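Local coordinates for protein phosphoglycerate kinase (Coxiella burnetii, PDB 4NG4) that catalyses the reversible transfer of a phosphoryl group between ATP and 3-phosphoglycerate, a glycolytic step that yields ATP from 1,3-bisphosphoglycerate and ADP, at residues Ser266-Glu278 with Lys284-Asn296. Sequence-based numbering, arbitrary orientation.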
loop_
_atom_site.group_PDB
_atom_site.type_symbol
_atom_site.label_atom_id
_atom_site.label_comp_id
_atom_site.label_asym_id
_atom_site.label_seq_id
_atom_site.Cartn_x
_atom_site.Cartn_y
_atom_site.Cartn_z
ATOM N N SER A 266 15.924 -12.219 -14.813
ATOM C CA SER A 266 15.473 -13.585 -14.639
ATOM C C SER A 266 14.003 -13.604 -14.239
ATOM O O SER A 266 13.555 -12.832 -13.405
ATOM C CB SER A 266 16.320 -14.319 -13.610
ATOM O OG SER A 266 15.682 -15.532 -13.251
ATOM N N LEU A 267 13.257 -14.502 -14.849
ATOM C CA LEU A 267 11.830 -14.511 -14.719
ATOM C C LEU A 267 11.374 -15.975 -14.705
ATOM O O LEU A 267 10.697 -16.438 -15.622
ATOM C CB LEU A 267 11.240 -13.722 -15.885
ATOM C CG LEU A 267 9.844 -13.154 -15.744
ATOM C CD1 LEU A 267 9.510 -12.329 -16.976
ATOM C CD2 LEU A 267 8.826 -14.242 -15.561
ATOM N N PRO A 268 11.738 -16.711 -13.643
ATOM C CA PRO A 268 11.423 -18.134 -13.561
ATOM C C PRO A 268 9.964 -18.344 -13.331
ATOM O O PRO A 268 9.421 -17.797 -12.399
ATOM C CB PRO A 268 12.194 -18.589 -12.320
ATOM C CG PRO A 268 12.174 -17.403 -11.426
ATOM C CD PRO A 268 12.256 -16.197 -12.359
ATOM N N LEU A 269 9.334 -19.121 -14.188
ATOM C CA LEU A 269 7.927 -19.457 -14.028
ATOM C C LEU A 269 7.816 -20.755 -13.247
ATOM O O LEU A 269 8.794 -21.459 -13.106
ATOM C CB LEU A 269 7.273 -19.603 -15.397
ATOM C CG LEU A 269 6.780 -18.337 -16.100
ATOM C CD1 LEU A 269 7.658 -17.134 -15.826
ATOM C CD2 LEU A 269 6.682 -18.640 -17.583
ATOM N N PRO A 270 6.619 -21.074 -12.729
ATOM C CA PRO A 270 6.413 -22.361 -12.044
ATOM C C PRO A 270 6.764 -23.531 -12.934
ATOM O O PRO A 270 6.227 -23.610 -14.044
ATOM C CB PRO A 270 4.907 -22.367 -11.747
ATOM C CG PRO A 270 4.524 -20.914 -11.675
ATOM C CD PRO A 270 5.426 -20.205 -12.655
ATOM N N VAL A 271 7.656 -24.416 -12.472
ATOM C CA VAL A 271 7.938 -25.674 -13.200
ATOM C C VAL A 271 7.098 -26.842 -12.648
ATOM O O VAL A 271 6.754 -27.768 -13.385
ATOM C CB VAL A 271 9.434 -26.041 -13.219
ATOM C CG1 VAL A 271 10.280 -24.828 -13.522
ATOM C CG2 VAL A 271 9.845 -26.645 -11.905
ATOM N N ASP A 272 6.769 -26.793 -11.358
ATOM C CA ASP A 272 5.816 -27.734 -10.758
ATOM C C ASP A 272 4.727 -27.000 -9.958
ATOM O O ASP A 272 4.977 -25.929 -9.411
ATOM C CB ASP A 272 6.535 -28.803 -9.903
ATOM C CG ASP A 272 7.407 -28.218 -8.778
ATOM O OD1 ASP A 272 7.496 -26.984 -8.612
ATOM O OD2 ASP A 272 8.009 -29.029 -8.047
ATOM N N VAL A 273 3.527 -27.585 -9.910
ATOM C CA VAL A 273 2.335 -26.963 -9.296
ATOM C C VAL A 273 1.490 -27.994 -8.553
ATOM O O VAL A 273 1.634 -29.191 -8.780
ATOM C CB VAL A 273 1.415 -26.321 -10.373
ATOM C CG1 VAL A 273 2.066 -25.097 -11.001
ATOM C CG2 VAL A 273 1.055 -27.335 -11.438
ATOM N N ILE A 274 0.604 -27.553 -7.669
ATOM C CA ILE A 274 -0.339 -28.500 -7.088
ATOM C C ILE A 274 -1.743 -28.235 -7.586
ATOM O O ILE A 274 -2.250 -27.122 -7.502
ATOM C CB ILE A 274 -0.314 -28.536 -5.557
ATOM C CG1 ILE A 274 -1.221 -29.653 -5.041
ATOM C CG2 ILE A 274 -0.791 -27.244 -4.986
ATOM C CD1 ILE A 274 -0.681 -30.343 -3.775
ATOM N N VAL A 275 -2.361 -29.290 -8.099
ATOM C CA VAL A 275 -3.631 -29.194 -8.790
ATOM C C VAL A 275 -4.677 -30.049 -8.109
ATOM O O VAL A 275 -4.362 -31.006 -7.420
ATOM C CB VAL A 275 -3.511 -29.628 -10.288
ATOM C CG1 VAL A 275 -2.362 -28.921 -10.970
ATOM C CG2 VAL A 275 -3.319 -31.123 -10.425
ATOM N N ALA A 276 -5.929 -29.669 -8.303
ATOM C CA ALA A 276 -7.077 -30.418 -7.826
ATOM C C ALA A 276 -8.192 -30.135 -8.811
ATOM O O ALA A 276 -8.089 -29.202 -9.611
ATOM C CB ALA A 276 -7.468 -29.971 -6.438
ATOM N N ASP A 277 -9.253 -30.932 -8.761
ATOM C CA ASP A 277 -10.378 -30.747 -9.671
ATOM C C ASP A 277 -11.566 -30.024 -9.014
ATOM O O ASP A 277 -12.642 -29.917 -9.610
ATOM C CB ASP A 277 -10.789 -32.083 -10.307
ATOM C CG ASP A 277 -11.630 -32.954 -9.391
ATOM O OD1 ASP A 277 -11.571 -32.767 -8.152
ATOM O OD2 ASP A 277 -12.348 -33.837 -9.932
ATOM N N GLU A 278 -11.359 -29.535 -7.788
ATOM C CA GLU A 278 -12.328 -28.687 -7.085
ATOM C C GLU A 278 -11.576 -27.982 -5.964
ATOM O O GLU A 278 -10.706 -28.593 -5.348
ATOM C CB GLU A 278 -13.523 -29.514 -6.549
ATOM C CG GLU A 278 -13.302 -30.229 -5.205
ATOM C CD GLU A 278 -14.394 -31.229 -4.858
ATOM O OE1 GLU A 278 -15.130 -31.651 -5.779
ATOM O OE2 GLU A 278 -14.503 -31.599 -3.657
ATOM N N LYS A 284 -8.616 -34.282 -3.708
ATOM C CA LYS A 284 -7.240 -34.734 -3.987
ATOM C C LYS A 284 -6.312 -33.622 -4.480
ATOM O O LYS A 284 -6.464 -33.145 -5.607
ATOM C CB LYS A 284 -7.248 -35.824 -5.058
ATOM C CG LYS A 284 -7.624 -37.197 -4.565
ATOM C CD LYS A 284 -6.396 -38.073 -4.305
ATOM C CE LYS A 284 -6.794 -39.519 -3.938
ATOM N NZ LYS A 284 -7.101 -40.390 -5.119
ATOM N N ALA A 285 -5.341 -33.223 -3.660
ATOM C CA ALA A 285 -4.290 -32.309 -4.121
ATOM C C ALA A 285 -3.197 -33.189 -4.700
ATOM O O ALA A 285 -2.806 -34.181 -4.069
ATOM C CB ALA A 285 -3.756 -31.451 -2.978
ATOM N N THR A 286 -2.727 -32.840 -5.902
ATOM C CA THR A 286 -1.723 -33.633 -6.622
ATOM C C THR A 286 -0.583 -32.783 -7.146
ATOM O O THR A 286 -0.812 -31.834 -7.888
ATOM C CB THR A 286 -2.352 -34.327 -7.816
ATOM O OG1 THR A 286 -3.471 -35.095 -7.367
ATOM C CG2 THR A 286 -1.330 -35.229 -8.513
ATOM N N VAL A 287 0.646 -33.137 -6.781
ATOM C CA VAL A 287 1.831 -32.406 -7.237
ATOM C C VAL A 287 2.244 -32.928 -8.613
ATOM O O VAL A 287 2.354 -34.132 -8.830
ATOM C CB VAL A 287 3.000 -32.498 -6.238
ATOM C CG1 VAL A 287 4.207 -31.720 -6.769
ATOM C CG2 VAL A 287 2.562 -31.966 -4.878
ATOM N N LYS A 288 2.467 -31.994 -9.534
ATOM C CA LYS A 288 2.559 -32.286 -10.955
ATOM C C LYS A 288 3.618 -31.433 -11.607
ATOM O O LYS A 288 3.925 -30.324 -11.156
ATOM C CB LYS A 288 1.233 -31.959 -11.653
ATOM C CG LYS A 288 0.150 -33.015 -11.517
ATOM C CD LYS A 288 -0.814 -33.007 -12.712
ATOM C CE LYS A 288 -1.813 -34.138 -12.605
ATOM N NZ LYS A 288 -2.476 -34.462 -13.893
ATOM N N ASN A 289 4.159 -31.951 -12.700
ATOM C CA ASN A 289 4.909 -31.123 -13.605
ATOM C C ASN A 289 3.913 -30.367 -14.472
ATOM O O ASN A 289 2.879 -30.913 -14.911
ATOM C CB ASN A 289 5.840 -31.958 -14.480
ATOM C CG ASN A 289 6.950 -31.126 -15.115
ATOM O OD1 ASN A 289 6.692 -30.145 -15.837
ATOM N ND2 ASN A 289 8.201 -31.518 -14.847
ATOM N N ILE A 290 4.227 -29.108 -14.716
ATOM C CA ILE A 290 3.459 -28.294 -15.632
ATOM C C ILE A 290 3.055 -29.063 -16.916
ATOM O O ILE A 290 1.961 -28.848 -17.444
ATOM C CB ILE A 290 4.264 -27.020 -15.923
ATOM C CG1 ILE A 290 3.518 -26.077 -16.855
ATOM C CG2 ILE A 290 5.652 -27.361 -16.481
ATOM C CD1 ILE A 290 4.322 -24.812 -17.128
ATOM N N ASP A 291 3.923 -29.959 -17.399
ATOM C CA ASP A 291 3.596 -30.881 -18.503
ATOM C C ASP A 291 2.246 -31.555 -18.318
ATOM O O ASP A 291 1.453 -31.650 -19.247
ATOM C CB ASP A 291 4.618 -32.034 -18.595
ATOM C CG ASP A 291 6.050 -31.566 -18.801
ATOM O OD1 ASP A 291 6.278 -30.552 -19.500
ATOM O OD2 ASP A 291 6.961 -32.245 -18.272
ATOM N N ALA A 292 2.025 -32.050 -17.100
ATOM C CA ALA A 292 1.039 -33.105 -16.843
ATOM C C ALA A 292 -0.354 -32.611 -16.455
ATOM O O ALA A 292 -1.202 -33.439 -16.152
ATOM C CB ALA A 292 1.571 -34.058 -15.775
ATOM N N VAL A 293 -0.597 -31.297 -16.505
ATOM C CA VAL A 293 -1.906 -30.733 -16.152
ATOM C C VAL A 293 -2.963 -31.103 -17.206
ATOM O O VAL A 293 -2.872 -30.674 -18.357
ATOM C CB VAL A 293 -1.867 -29.182 -15.986
ATOM C CG1 VAL A 293 -3.247 -28.638 -15.623
ATOM C CG2 VAL A 293 -0.861 -28.773 -14.914
ATOM N N THR A 294 -3.964 -31.885 -16.789
ATOM C CA THR A 294 -5.022 -32.354 -17.678
ATOM C C THR A 294 -6.132 -31.296 -17.790
ATOM O O THR A 294 -6.032 -30.218 -17.206
ATOM C CB THR A 294 -5.570 -33.724 -17.212
ATOM O OG1 THR A 294 -6.261 -33.594 -15.960
ATOM C CG2 THR A 294 -4.417 -34.720 -17.065
ATOM N N SER A 295 -7.184 -31.596 -18.545
ATOM C CA SER A 295 -8.088 -30.557 -19.028
ATOM C C SER A 295 -9.131 -30.053 -18.034
ATOM O O SER A 295 -9.766 -29.034 -18.293
ATOM C CB SER A 295 -8.780 -30.998 -20.318
ATOM O OG SER A 295 -9.845 -31.897 -20.059
ATOM N N ASN A 296 -9.335 -30.734 -16.918
ATOM C CA ASN A 296 -10.231 -30.179 -15.891
ATOM C C ASN A 296 -9.637 -30.237 -14.500
ATOM O O ASN A 296 -10.302 -30.629 -13.546
ATOM C CB ASN A 296 -11.638 -30.803 -15.938
ATOM C CG ASN A 296 -11.626 -32.287 -15.742
ATOM O OD1 ASN A 296 -10.575 -32.924 -15.795
ATOM N ND2 ASN A 296 -12.802 -32.857 -15.515
#
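Strands 272-276 and 286-289 form an antiparallel beta hairpin, their axes 4.7 Å apart and their directions 135° from each other; V273 with K288 and V275 with T286 are its hydrogen-bonded pairs, each closed by two backbone bonds. A further bond from I290 N to V271 O extends the pairing into the turn that follows. The hairpin belongs to the small three-stranded sheet of the nucleotide-binding domain, in which strand 298-300 flanks 272-276 on its other edge. The beta-branched residues V273, I274, V275, T286 and V287 suit such extended backbone.

On one face V275 and K288 meet at about a right angle: CG2 of V275 lies 3.9 Å from CD of K288. The extended lysine chain thus gives its methylenes to the valine and carries its ammonium on to A292 O, with NZ 2.8 Å from that oxygen and above the carbonyl plane, and to a salt bridge with E297. V293 CG2 packs against V273 CG2 and V275 CG1, both at 4.2 Å.

The opposite face carries D272, I274 and V287. I274 reaches across to the partner strand because its chi1 of -174° sets CG1 trans to the amide nitrogen, bringing CD1 to 3.4 Å from the methyl carbon CB of A285 and also against V287 CG2. D272 instead turns its carboxylate to helix 304-316, accepting hydrogen bonds from N305 N and T306 OG1.

Where strand 286-289 ends, N289 makes an Asx turn, its side-chain OD1 accepting a nearly straight bond (172°) from D291 N at 3.2 Å.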